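Local coordinates for protein beta subunit of photoactivated adenylyl cyclase (PDB 5M2A) that is a blue-light-sensing adenylyl cyclase, with a flavin-binding BLUF domain and a cyclase domain that probably makes cyclic AMP when illuminated, at residues S222-I226 with T247-L251. Residues are numbered along the deposited sequence; the frame is centred on the assembly and turned at random. Where two conformers were deposited one is given.
Sequences SLDII and TGIGL
Thr-247 turns its methyl CG2 to helix 215-235, where it sits 3.9 Å from CG1 of Ile-226 and meets CG2 of Ile-225 at a similar distance, crossing both side chains at about a right angle. This is helix-on-sheet packing in the class III nucleotide cyclase fold: helix segment 222-226 runs almost antiparallel (174°) to strand segment 247-251, their axes 9.3 Å apart at closest approach. With OG1 of Thr-247 anti to the backbone N (chi1 -168°), the methyl is left for the helix, while OG1 is hydrogen-bonded to Tyr-183 OH and to the carbonyl O of Asp-160, a residue of the magnesium site. Gly-248 and Gly-250 leave the contact to the residues on either side. Ile-249 buries the most surface, laying its extended CG1-CD1 arm (chi2 172°) against the helix backbone, so that CD1 lies 4.2 Å from both CB of Ile-225 and CG1 of Ile-226, and 3.5 Å from the carbonyl O of Ser-222, which accepts the helical bond from N of Ile-226. The other branch, CG2, meets OG of Ser-222 at 3.6 Å. That hydroxyl, buried among methyls, is hydrogen-bonded to the carbonyl O of Ala-218 one turn earlier. Leu-251, which touches Phe-157 and Leu-293 of the neighbouring strands, adds to them by bringing CD2 to 3.9 Å from OG of Ser-222.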
loop_
_atom_site.group_PDB
_atom_site.type_symbol
_atom_site.label_atom_id
_atom_site.label_comp_id
_atom_site.label_asym_id
_atom_site.label_seq_id
_atom_site.Cartn_x
_atom_site.Cartn_y
_atom_site.Cartn_z
ATOM N N SER A 222 -11.038 -14.577 13.208
ATOM C CA SER A 222 -12.311 -13.865 13.184
ATOM C C SER A 222 -12.950 -13.826 14.566
ATOM O O SER A 222 -13.464 -12.787 15.002
ATOM C CB SER A 222 -13.242 -14.541 12.174
ATOM O OG SER A 222 -12.611 -14.585 10.900
ATOM N N LEU A 223 -12.989 -14.972 15.252
ATOM C CA LEU A 223 -13.590 -15.000 16.586
ATOM C C LEU A 223 -12.783 -14.172 17.576
ATOM O O LEU A 223 -13.349 -13.506 18.450
ATOM C CB LEU A 223 -13.707 -16.443 17.075
ATOM C CG LEU A 223 -14.552 -17.326 16.164
ATOM C CD1 LEU A 223 -14.416 -18.793 16.585
ATOM C CD2 LEU A 223 -16.006 -16.874 16.205
ATOM N N ASP A 224 -11.459 -14.209 17.460
ATOM C CA ASP A 224 -10.627 -13.416 18.360
ATOM C C ASP A 224 -10.856 -11.927 18.154
ATOM O O ASP A 224 -10.882 -11.156 19.126
ATOM C CB ASP A 224 -9.146 -13.763 18.164
ATOM C CG ASP A 224 -8.754 -15.065 18.849
ATOM O OD1 ASP A 224 -9.654 -15.752 19.383
ATOM O OD2 ASP A 224 -7.547 -15.401 18.852
ATOM N N ILE A 225 -11.016 -11.496 16.899
ATOM C CA ILE A 225 -11.360 -10.102 16.619
ATOM C C ILE A 225 -12.662 -9.731 17.311
ATOM O O ILE A 225 -12.752 -8.727 18.035
ATOM C CB ILE A 225 -11.484 -9.868 15.104
ATOM C CG1 ILE A 225 -10.144 -10.063 14.413
ATOM C CG2 ILE A 225 -12.033 -8.471 14.828
ATOM C CD1 ILE A 225 -9.124 -9.142 14.889
ATOM N N ILE A 226 -13.696 -10.533 17.063
ATOM C CA ILE A 226 -14.995 -10.284 17.682
ATOM C C ILE A 226 -14.860 -10.235 19.195
ATOM O O ILE A 226 -15.419 -9.349 19.861
ATOM C CB ILE A 226 -15.982 -11.373 17.235
ATOM C CG1 ILE A 226 -16.258 -11.260 15.732
ATOM C CG2 ILE A 226 -17.266 -11.361 18.092
ATOM C CD1 ILE A 226 -16.874 -12.533 15.149
ATOM N N THR A 247 -18.067 -5.627 14.653
ATOM C CA THR A 247 -17.566 -5.986 13.337
ATOM C C THR A 247 -18.423 -7.091 12.739
ATOM O O THR A 247 -19.141 -7.804 13.443
ATOM C CB THR A 247 -16.084 -6.415 13.406
ATOM O OG1 THR A 247 -15.538 -6.503 12.083
ATOM C CG2 THR A 247 -15.930 -7.743 14.107
ATOM N N GLY A 248 -18.387 -7.181 11.418
ATOM C CA GLY A 248 -18.889 -8.346 10.692
ATOM C C GLY A 248 -17.772 -8.850 9.838
ATOM O O GLY A 248 -16.936 -8.070 9.354
ATOM N N ILE A 249 -17.697 -10.167 9.646
ATOM C CA ILE A 249 -16.560 -10.755 8.950
ATOM C C ILE A 249 -17.065 -11.746 7.922
ATOM O O ILE A 249 -17.965 -12.538 8.215
ATOM C CB ILE A 249 -15.575 -11.431 9.925
ATOM C CG1 ILE A 249 -15.102 -10.395 10.956
ATOM C CG2 ILE A 249 -14.386 -12.026 9.172
ATOM C CD1 ILE A 249 -14.266 -10.938 12.102
ATOM N N GLY A 250 -16.491 -11.695 6.725
ATOM C CA GLY A 250 -16.761 -12.695 5.696
ATOM C C GLY A 250 -15.478 -13.394 5.290
ATOM O O GLY A 250 -14.416 -12.770 5.229
ATOM N N LEU A 251 -15.584 -14.692 5.011
ATOM C CA LEU A 251 -14.448 -15.463 4.522
ATOM C C LEU A 251 -14.851 -16.244 3.287
ATOM O O LEU A 251 -15.949 -16.809 3.225
ATOM C CB LEU A 251 -13.942 -16.445 5.571
ATOM C CG LEU A 251 -13.670 -15.967 6.993
ATOM C CD1 LEU A 251 -13.358 -17.171 7.855
ATOM C CD2 LEU A 251 -12.518 -14.980 7.019
#